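Local coordinates for chitin oligosaccahride binding protein NagB1 (PDB 7EHP) that binds short chitin oligosaccharides such as N,N'-diacetylchitobiose in a ligand cleft, and probably delivers them for bacterial uptake, at residues L21-Q26 against Q313-K318; V167-L172 against E363-C368; N173-R178 against K205-L210. All blocks are in the same frame, centred on the assembly; numbering follows the deposited sequence.

Contact 1: residues L21-Q26 against Q313-K318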
loop_
_atom_site.group_PDB
_atom_site.type_symbol
_atom_site.label_atom_id
_atom_site.label_comp_id
_atom_site.label_asym_id
_atom_site.label_seq_id
_atom_site.Cartn_x
_atom_site.Cartn_y
_atom_site.Cartn_z
ATOM N N LEU A 21 -2.258 -15.379 -10.904
ATOM C CA LEU A 21 -1.083 -16.097 -10.409
ATOM C C LEU A 21 -1.119 -17.565 -10.820
ATOM O O LEU A 21 -0.090 -18.139 -11.187
ATOM C CB LEU A 21 -0.993 -15.975 -8.884
ATOM C CG LEU A 21 -0.360 -14.670 -8.394
ATOM C CD1 LEU A 21 -0.635 -14.428 -6.907
ATOM C CD2 LEU A 21 1.142 -14.640 -8.674
ATOM N N GLU A 22 -2.298 -18.193 -10.764
ATOM C CA GLU A 22 -2.416 -19.592 -11.170
ATOM C C GLU A 22 -2.165 -19.766 -12.665
ATOM O O GLU A 22 -1.597 -20.785 -13.089
ATOM C CB GLU A 22 -3.796 -20.135 -10.796
ATOM C CG GLU A 22 -4.015 -20.237 -9.285
ATOM C CD GLU A 22 -5.464 -20.422 -8.898
ATOM O OE1 GLU A 22 -6.314 -20.575 -9.812
ATOM O OE2 GLU A 22 -5.757 -20.425 -7.673
ATOM N N ASP A 23 -2.621 -18.809 -13.485
ATOM C CA ASP A 23 -2.301 -18.859 -14.913
ATOM C C ASP A 23 -0.800 -18.752 -15.126
ATOM O O ASP A 23 -0.210 -19.521 -15.900
ATOM C CB ASP A 23 -3.024 -17.742 -15.674
ATOM C CG ASP A 23 -4.519 -17.968 -15.765
ATOM O OD1 ASP A 23 -4.985 -19.024 -15.299
ATOM O OD2 ASP A 23 -5.235 -17.089 -16.302
ATOM N N ILE A 24 -0.162 -17.797 -14.437
ATOM C CA ILE A 24 1.289 -17.655 -14.531
ATOM C C ILE A 24 1.977 -18.954 -14.106
ATOM O O ILE A 24 2.945 -19.398 -14.740
ATOM C CB ILE A 24 1.763 -16.432 -13.708
ATOM C CG1 ILE A 24 1.287 -15.124 -14.363
ATOM C CG2 ILE A 24 3.289 -16.431 -13.584
ATOM C CD1 ILE A 24 1.500 -13.844 -13.515
ATOM N N ALA A 25 1.450 -19.621 -13.075
ATOM C CA ALA A 25 2.089 -20.832 -12.569
ATOM C C ALA A 25 2.039 -21.979 -13.595
ATOM O O ALA A 25 3.087 -22.550 -13.911
ATOM C CB ALA A 25 1.456 -21.220 -11.227
ATOM N N GLN A 26 0.848 -22.349 -14.146
ATOM C CA GLN A 26 0.881 -23.227 -15.336
ATOM C C GLN A 26 1.817 -22.782 -16.441
ATOM O O GLN A 26 2.469 -23.654 -17.026
ATOM C CB GLN A 26 -0.443 -23.521 -16.031
ATOM C CG GLN A 26 -1.470 -22.388 -16.341
ATOM C CD GLN A 26 -2.316 -22.967 -17.470
ATOM O OE1 GLN A 26 -1.698 -23.792 -18.282
ATOM N NE2 GLN A 26 -3.686 -22.812 -17.503
ATOM N N GLN A 313 0.316 -6.953 -17.074
ATOM C CA GLN A 313 0.086 -5.604 -16.563
ATOM C C GLN A 313 -1.262 -5.061 -17.019
ATOM O O GLN A 313 -2.011 -4.477 -16.221
ATOM C CB GLN A 313 1.213 -4.678 -17.020
ATOM C CG GLN A 313 2.530 -4.946 -16.342
ATOM C CD GLN A 313 2.600 -4.348 -14.945
ATOM O OE1 GLN A 313 2.807 -3.139 -14.785
ATOM N NE2 GLN A 313 2.429 -5.188 -13.929
ATOM N N LYS A 314 -1.590 -5.233 -18.304
ATOM C CA LYS A 314 -2.896 -4.779 -18.789
ATOM C C LYS A 314 -4.029 -5.587 -18.176
ATOM O O LYS A 314 -5.081 -5.029 -17.826
ATOM C CB LYS A 314 -2.970 -4.877 -20.313
ATOM C CG LYS A 314 -2.335 -3.726 -21.068
ATOM C CD LYS A 314 -2.394 -3.988 -22.574
ATOM C CE LYS A 314 -2.236 -2.713 -23.374
ATOM N NZ LYS A 314 -1.862 -3.023 -24.780
ATOM N N ARG A 315 -3.837 -6.904 -18.049
ATOM C CA ARG A 315 -4.886 -7.768 -17.519
ATOM C C ARG A 315 -5.300 -7.330 -16.113
ATOM O O ARG A 315 -6.494 -7.165 -15.821
ATOM C CB ARG A 315 -4.404 -9.219 -17.529
ATOM C CG ARG A 315 -5.346 -10.186 -16.825
ATOM C CD ARG A 315 -5.024 -11.638 -17.154
ATOM N NE ARG A 315 -5.772 -12.565 -16.293
ATOM C CZ ARG A 315 -5.572 -13.879 -16.255
ATOM N NH1 ARG A 315 -4.652 -14.431 -17.046
ATOM N NH2 ARG A 315 -6.292 -14.646 -15.438
ATOM N N GLN A 316 -4.326 -7.125 -15.228
ATOM C CA GLN A 316 -4.661 -6.776 -13.854
ATOM C C GLN A 316 -5.226 -5.369 -13.776
ATOM O O GLN A 316 -6.011 -5.064 -12.872
ATOM C CB GLN A 316 -3.439 -6.930 -12.952
ATOM C CG GLN A 316 -2.324 -5.956 -13.290
ATOM C CD GLN A 316 -1.199 -5.995 -12.286
ATOM O OE1 GLN A 316 -1.007 -7.003 -11.597
ATOM N NE2 GLN A 316 -0.445 -4.893 -12.188
ATOM N N LEU A 317 -4.871 -4.508 -14.733
ATOM C CA LEU A 317 -5.484 -3.184 -14.790
ATOM C C LEU A 317 -6.951 -3.288 -15.188
ATOM O O LEU A 317 -7.829 -2.715 -14.533
ATOM C CB LEU A 317 -4.724 -2.290 -15.773
ATOM C CG LEU A 317 -5.405 -0.947 -16.043
ATOM C CD1 LEU A 317 -5.463 -0.128 -14.744
ATOM C CD2 LEU A 317 -4.690 -0.159 -17.137
ATOM N N LYS A 318 -7.225 -4.039 -16.259
ATOM C CA LYS A 318 -8.575 -4.188 -16.787
ATOM C C LYS A 318 -9.462 -4.970 -15.830
ATOM O O LYS A 318 -10.623 -4.604 -15.609
ATOM C CB LYS A 318 -8.501 -4.887 -18.146
ATOM C CG LYS A 318 -9.810 -5.052 -18.913
ATOM C CD LYS A 318 -9.613 -6.054 -20.055
ATOM C CE LYS A 318 -10.811 -6.145 -20.988
ATOM N NZ LYS A 318 -10.560 -7.145 -22.079
#
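Arg315 sets CG anti to its own backbone N (chi1 172°) and runs extended from CG to NE, so its guanidinium is carried away from helix 310-320 to meet Asp23 on helix 15-31. Asp23 turns its CG to the side of its backbone N, which presents OD2 to the arriving group. The two side chains cross at about a right angle, with carboxylate and guanidinium planes 53° apart. The grip is end-on, and both donors converge on one oxygen: Arg315 NH1 and Arg315 NH2 each lie 2.8 Å from Asp23 OD2. That oxygen is close to the guanidinium plane. On the acceptor side the bonds differ: NH1 meets the anti lone pair, whereas NH2 comes from above the carboxylate plane, 45° out of it. Sharing one acceptor leaves both bonds noticeably bent, and CZ of Arg315 sits 3.2 Å from Asp23 OD2. The other polar atoms form salt bridges within their own helices: Asp23 OD1 with Lys19, one turn earlier, and Arg315 NE with Glu319, one turn later, so acid and base alternate from Lys19 through to Glu319. Met20 of helix 15-31 also touches the Arg315 side chain, while Ile24, one residue beyond Asp23, packs on helix 294-307. Asp23 and Arg315 alone bring the two segments together, burying just 78 Å², at the surface of the protein. Two bonds on one carboxylate oxygen, flanked by a further opposite charge at each end, should favour a charged aspartate and stabilise the ion pair, which joins the two helices electrostatically rather than by close packing.

Contact 2: residues V167-L172 against E363-C368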
loop_
_atom_site.group_PDB
_atom_site.type_symbol
_atom_site.label_atom_id
_atom_site.label_comp_id
_atom_site.label_asym_id
_atom_site.label_seq_id
_atom_site.Cartn_x
_atom_site.Cartn_y
_atom_site.Cartn_z
ATOM N N VAL A 167 -3.674 -0.451 8.646
ATOM C CA VAL A 167 -4.746 0.287 7.977
ATOM C C VAL A 167 -4.872 1.692 8.554
ATOM O O VAL A 167 -5.109 2.664 7.825
ATOM C CB VAL A 167 -6.076 -0.482 8.090
ATOM C CG1 VAL A 167 -7.188 0.282 7.421
ATOM C CG2 VAL A 167 -5.941 -1.884 7.487
ATOM N N ALA A 168 -4.733 1.816 9.876
ATOM C CA ALA A 168 -4.891 3.115 10.526
ATOM C C ALA A 168 -3.792 4.088 10.105
ATOM O O ALA A 168 -4.000 5.308 10.112
ATOM C CB ALA A 168 -4.892 2.930 12.046
ATOM N N ASN A 169 -2.638 3.567 9.700
ATOM C CA ASN A 169 -1.509 4.411 9.346
ATOM C C ASN A 169 -1.611 4.996 7.945
ATOM O O ASN A 169 -0.817 5.883 7.610
ATOM C CB ASN A 169 -0.207 3.614 9.503
ATOM C CG ASN A 169 0.132 3.395 10.947
ATOM O OD1 ASN A 169 -0.431 4.064 11.819
ATOM N ND2 ASN A 169 1.020 2.457 11.224
ATOM N N MET A 170 -2.581 4.560 7.140
ATOM C CA MET A 170 -2.672 5.023 5.762
ATOM C C MET A 170 -3.033 6.512 5.769
ATOM O O MET A 170 -2.215 7.365 5.396
ATOM C CB MET A 170 -3.701 4.185 4.991
ATOM C CG MET A 170 -3.042 2.973 4.310
ATOM S SD MET A 170 -4.102 2.086 3.144
ATOM C CE MET A 170 -5.514 1.575 4.129
ATOM N N MET A 171 -4.234 6.849 6.238
ATOM C CA MET A 171 -4.600 8.265 6.289
ATOM C C MET A 171 -3.664 9.056 7.189
ATOM O O MET A 171 -3.398 10.238 6.928
ATOM C CB MET A 171 -6.050 8.434 6.745
ATOM C CG MET A 171 -6.497 9.882 6.619
ATOM S SD MET A 171 -7.981 10.322 7.520
ATOM C CE MET A 171 -9.241 9.446 6.604
ATOM N N LEU A 172 -3.137 8.423 8.234
ATOM C CA LEU A 172 -2.206 9.107 9.113
ATOM C C LEU A 172 -0.974 9.543 8.350
ATOM O O LEU A 172 -0.439 10.632 8.593
ATOM C CB LEU A 172 -1.845 8.211 10.303
ATOM C CG LEU A 172 -0.868 8.688 11.380
ATOM C CD1 LEU A 172 -1.473 9.860 12.213
ATOM C CD2 LEU A 172 -0.462 7.538 12.283
ATOM N N GLU A 363 5.916 -0.992 13.612
ATOM C CA GLU A 363 5.128 -1.790 14.546
ATOM C C GLU A 363 4.645 -0.943 15.720
ATOM O O GLU A 363 3.491 -1.055 16.154
ATOM C CB GLU A 363 5.959 -2.972 15.046
ATOM C CG GLU A 363 5.191 -3.860 16.005
ATOM C CD GLU A 363 6.034 -4.980 16.610
ATOM O OE1 GLU A 363 6.908 -4.693 17.452
ATOM O OE2 GLU A 363 5.810 -6.150 16.240
ATOM N N THR A 364 5.515 -0.073 16.233
ATOM C CA THR A 364 5.156 0.778 17.361
ATOM C C THR A 364 4.083 1.790 16.973
ATOM O O THR A 364 3.159 2.053 17.748
ATOM C CB THR A 364 6.421 1.464 17.864
ATOM O OG1 THR A 364 7.376 0.443 18.201
ATOM C CG2 THR A 364 6.132 2.392 19.055
ATOM N N LEU A 365 4.179 2.359 15.770
ATOM C CA LEU A 365 3.146 3.284 15.324
ATOM C C LEU A 365 1.797 2.584 15.240
ATOM O O LEU A 365 0.780 3.143 15.667
ATOM C CB LEU A 365 3.513 3.898 13.973
ATOM C CG LEU A 365 2.515 4.937 13.482
ATOM C CD1 LEU A 365 2.429 6.086 14.521
ATOM C CD2 LEU A 365 2.895 5.469 12.102
ATOM N N GLU A 366 1.772 1.352 14.709
ATOM C CA GLU A 366 0.534 0.571 14.661
ATOM C C GLU A 366 -0.073 0.415 16.050
ATOM O O GLU A 366 -1.246 0.737 16.275
ATOM C CB GLU A 366 0.806 -0.809 14.058
ATOM C CG GLU A 366 0.867 -0.815 12.561
ATOM C CD GLU A 366 1.543 -2.052 11.996
ATOM O OE1 GLU A 366 1.665 -2.135 10.758
ATOM O OE2 GLU A 366 1.948 -2.938 12.773
ATOM N N MET A 367 0.723 -0.062 17.002
ATOM C CA MET A 367 0.186 -0.302 18.335
ATOM C C MET A 367 -0.226 1.000 19.009
ATOM O O MET A 367 -1.260 1.051 19.676
ATOM C CB MET A 367 1.208 -1.052 19.179
ATOM C CG MET A 367 1.804 -2.271 18.466
ATOM S SD MET A 367 2.955 -3.242 19.474
ATOM C CE MET A 367 4.486 -2.308 19.312
ATOM N N CYS A 368 0.567 2.059 18.836
ATOM C CA CYS A 368 0.227 3.355 19.416
ATOM C C CYS A 368 -1.071 3.903 18.843
ATOM O O CYS A 368 -1.884 4.467 19.579
ATOM C CB CYS A 368 1.362 4.348 19.195
ATOM S SG CYS A 368 2.697 4.119 20.372
HETATM O O HOH W 1 1.845 0.505 9.555
#
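Asn169 and Leu365 slide past each other in opposite directions, the amide lying alongside the leucine's branched end. Asn169 OD1 is 3.5 Å from Leu365 CG, and Asn169 CG is 3.6 Å from Leu365 CD2. OD1 is thus buried against hydrocarbon and has no hydrogen-bond partner in the model. The amide nitrogen fares differently. Glu366 crosses the asparagine at about a right angle, its carboxylate plane only 17° from the amide plane, and a water joins them: it accepts from Asn169 ND2 at 2.7 Å and donates to Glu366 OE1 at 2.9 Å. OE1 also pairs with Arg362, and the Glu366 side chain lies about 6 Å from a bound NAG, placing this bridge beside the sugar site. Leu172, a turn further along, meets Leu365 tip to tip, Leu172 CD2 to Leu365 CD1 at 3.9 Å. With an alanine here in place of Asn169, the water on Glu366 OE1 would probably lose the N-H that holds it, and one flank of Leu365 would lose its cover. The helix segments cross at 95°, their axes 9.5 Å apart. Around them, helix 198-213 covers Leu172 with Phe204, helix 379-396 backs Leu365 with Met386, and Phe353, shortly after strand 348-350, touches both Asn169 and Leu365.

Contact 3: residues N173-R178 against K205-L210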
loop_
_atom_site.group_PDB
_atom_site.type_symbol
_atom_site.label_atom_id
_atom_site.label_comp_id
_atom_site.label_asym_id
_atom_site.label_seq_id
_atom_site.Cartn_x
_atom_site.Cartn_y
_atom_site.Cartn_z
ATOM N N ASN A 173 -0.521 8.724 7.407
ATOM C CA ASN A 173 0.759 8.912 6.747
ATOM C C ASN A 173 0.689 10.297 6.171
ATOM O O ASN A 173 1.555 11.153 6.302
ATOM C CB ASN A 173 0.992 8.164 5.385
ATOM C CG ASN A 173 2.456 7.963 5.166
ATOM O OD1 ASN A 173 3.048 7.689 6.189
ATOM N ND2 ASN A 173 3.075 8.678 4.087
ATOM N N THR A 174 -0.401 10.365 5.391
ATOM C CA THR A 174 -0.708 11.541 4.548
ATOM C C THR A 174 -1.042 12.758 5.387
ATOM O O THR A 174 -0.712 13.886 5.001
ATOM C CB THR A 174 -1.902 11.241 3.622
ATOM O OG1 THR A 174 -1.577 10.303 2.594
ATOM C CG2 THR A 174 -2.481 12.524 2.988
ATOM N N LEU A 175 -1.667 12.554 6.549
ATOM C CA LEU A 175 -1.973 13.713 7.376
ATOM C C LEU A 175 -0.705 14.353 7.926
ATOM O O LEU A 175 -0.554 15.572 7.841
ATOM C CB LEU A 175 -2.933 13.319 8.496
ATOM C CG LEU A 175 -4.399 13.505 8.087
ATOM C CD1 LEU A 175 -5.335 12.980 9.181
ATOM C CD2 LEU A 175 -4.666 14.980 7.811
ATOM N N TRP A 176 0.236 13.565 8.483
ATOM C CA TRP A 176 1.400 14.263 9.038
ATOM C C TRP A 176 2.341 14.729 7.932
ATOM O O TRP A 176 3.110 15.668 8.147
ATOM C CB TRP A 176 2.223 13.444 10.072
ATOM C CG TRP A 176 3.218 12.393 9.525
ATOM C CD1 TRP A 176 4.447 12.661 9.003
ATOM C CD2 TRP A 176 3.161 10.954 9.661
ATOM N NE1 TRP A 176 5.104 11.500 8.675
ATOM C CE2 TRP A 176 4.342 10.435 9.072
ATOM C CE3 TRP A 176 2.208 10.051 10.162
ATOM C CZ2 TRP A 176 4.597 9.061 8.975
ATOM C CZ3 TRP A 176 2.459 8.692 10.060
ATOM C CH2 TRP A 176 3.648 8.208 9.472
ATOM N N VAL A 177 2.309 14.092 6.755
ATOM C CA VAL A 177 3.081 14.605 5.627
ATOM C C VAL A 177 2.449 15.889 5.094
ATOM O O VAL A 177 3.155 16.824 4.691
ATOM C CB VAL A 177 3.232 13.544 4.512
ATOM C CG1 VAL A 177 3.766 14.187 3.202
ATOM C CG2 VAL A 177 4.150 12.390 4.969
ATOM N N ARG A 178 1.119 15.963 5.083
ATOM C CA ARG A 178 0.457 17.228 4.764
ATOM C C ARG A 178 0.983 18.361 5.641
ATOM O O ARG A 178 1.281 19.461 5.152
ATOM C CB ARG A 178 -1.060 17.102 4.941
ATOM C CG ARG A 178 -1.805 16.512 3.728
ATOM C CD ARG A 178 -2.194 17.543 2.683
ATOM N NE ARG A 178 -2.849 16.913 1.539
ATOM C CZ ARG A 178 -2.217 16.169 0.628
ATOM N NH1 ARG A 178 -0.914 15.982 0.722
ATOM N NH2 ARG A 178 -2.884 15.613 -0.382
ATOM N N LYS A 205 -2.839 15.474 15.416
ATOM C CA LYS A 205 -3.986 16.089 16.089
ATOM C C LYS A 205 -5.165 16.227 15.142
ATOM O O LYS A 205 -6.329 16.157 15.572
ATOM C CB LYS A 205 -3.595 17.452 16.680
ATOM C CG LYS A 205 -2.681 17.346 17.899
ATOM C CD LYS A 205 -2.414 18.708 18.538
ATOM C CE LYS A 205 -1.287 19.432 17.823
ATOM N NZ LYS A 205 -0.521 20.286 18.762
ATOM N N ARG A 206 -4.884 16.393 13.846
ATOM C CA ARG A 206 -5.957 16.447 12.858
ATOM C C ARG A 206 -6.630 15.098 12.727
ATOM O O ARG A 206 -7.848 15.015 12.567
ATOM C CB ARG A 206 -5.407 16.888 11.503
ATOM C CG ARG A 206 -5.180 18.384 11.418
ATOM C CD ARG A 206 -4.443 18.750 10.148
ATOM N NE ARG A 206 -4.034 20.151 10.161
ATOM C CZ ARG A 206 -4.856 21.166 9.923
ATOM N NH1 ARG A 206 -6.142 20.935 9.653
ATOM N NH2 ARG A 206 -4.394 22.412 9.959
ATOM N N TYR A 207 -5.827 14.041 12.726
ATOM C CA TYR A 207 -6.348 12.686 12.719
ATOM C C TYR A 207 -7.215 12.445 13.946
ATOM O O TYR A 207 -8.322 11.900 13.844
ATOM C CB TYR A 207 -5.160 11.727 12.672
ATOM C CG TYR A 207 -5.466 10.249 12.523
ATOM C CD1 TYR A 207 -5.901 9.478 13.610
ATOM C CD2 TYR A 207 -5.246 9.603 11.308
ATOM C CE1 TYR A 207 -6.144 8.101 13.466
ATOM C CE2 TYR A 207 -5.476 8.241 11.156
ATOM C CZ TYR A 207 -5.918 7.494 12.221
ATOM O OH TYR A 207 -6.128 6.132 12.023
ATOM N N ASP A 208 -6.709 12.838 15.125
ATOM C CA ASP A 208 -7.462 12.697 16.369
ATOM C C ASP A 208 -8.774 13.478 16.320
ATOM O O ASP A 208 -9.789 13.037 16.873
ATOM C CB ASP A 208 -6.602 13.163 17.550
ATOM C CG ASP A 208 -7.040 12.560 18.886
ATOM O OD1 ASP A 208 -7.662 11.475 18.909
ATOM O OD2 ASP A 208 -6.747 13.178 19.924
ATOM N N THR A 209 -8.776 14.644 15.660
ATOM C CA THR A 209 -10.022 15.393 15.494
ATOM C C THR A 209 -11.046 14.558 14.734
ATOM O O THR A 209 -12.226 14.528 15.086
ATOM C CB THR A 209 -9.745 16.733 14.779
ATOM O OG1 THR A 209 -9.110 17.660 15.677
ATOM C CG2 THR A 209 -11.030 17.365 14.253
ATOM N N LEU A 210 -10.603 13.850 13.697
ATOM C CA LEU A 210 -11.503 12.954 12.975
ATOM C C LEU A 210 -12.046 11.876 13.898
ATOM O O LEU A 210 -13.223 11.496 13.809
ATOM C CB LEU A 210 -10.759 12.322 11.791
ATOM C CG LEU A 210 -10.317 13.264 10.673
ATOM C CD1 LEU A 210 -9.733 12.433 9.523
ATOM C CD2 LEU A 210 -11.458 14.122 10.170
#
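Leu175 carries this contact: it projects from helix 165-180 into the surface of helix 198-213 and accounts for more than half of the 146 Å² buried. Its deepest reach is against Tyr207, where Leu175 CD1 lies 3.7 Å from both Tyr207 CA and Tyr207 CB. The methyl therefore rests on the root of the tyrosine rather than over its ring. It sits at the ring edge, near the ring plane, with Tyr207 CD2 4.0 Å from Leu175 CD1. With chi1 at -174° the tyrosine ring stands opposite its own backbone N, leaving CA and CB for the leucine methyl; the two side chains cross at about a right angle. The segments belong to a helix-helix packing within the α/β architecture of the bacterial solute-binding family: their axes approach to 9.6 Å and their directions differ by 134°, between perpendicular and antiparallel. The closest pair of CA atoms, those of Leu175 and Tyr207, are 7.0 Å apart. Arg206 contributes through its aliphatic base, Arg206 CB lying 4.2 Å from Leu175 CD2. Its charged end goes elsewhere: NE forms a salt bridge with Asp202, one turn earlier, and the guanidinium makes a cation-pi contact with Trp140. Leu210, one turn beyond Arg206, adds a looser touch, its CD1 4.4 Å from CD1 of Leu175, and no hydrogen bond crosses between the segments. Phe267, from a loop, also packs on Leu175, while the Tyr207 side chain also touches Met369 and Ile373 of helix 359-373.

Contacts 2 and 3 share helix 165-180, one using residues 167-172 and the other 173-178, and their centres are 11 Å apart. They touch directly: Tyr207 OH of contact 3 probably hydrogen-bonds to Ala168 O of contact 2, and Leu365 CD2 packs on Trp176 CZ3. Helices 198-213 and 359-373, distant in sequence, thus meet on a common partner. Contact 1 stands apart, its centre 31 Å from that of contact 2 and 36 Å from that of contact 3, across the chain's centre. In sequence, contacts 1 and 2 interlace, whereas both segments of contact 3 fall between those of each. Such crossing is consistent with a two-lobed binding protein whose chain passes repeatedly between lobes.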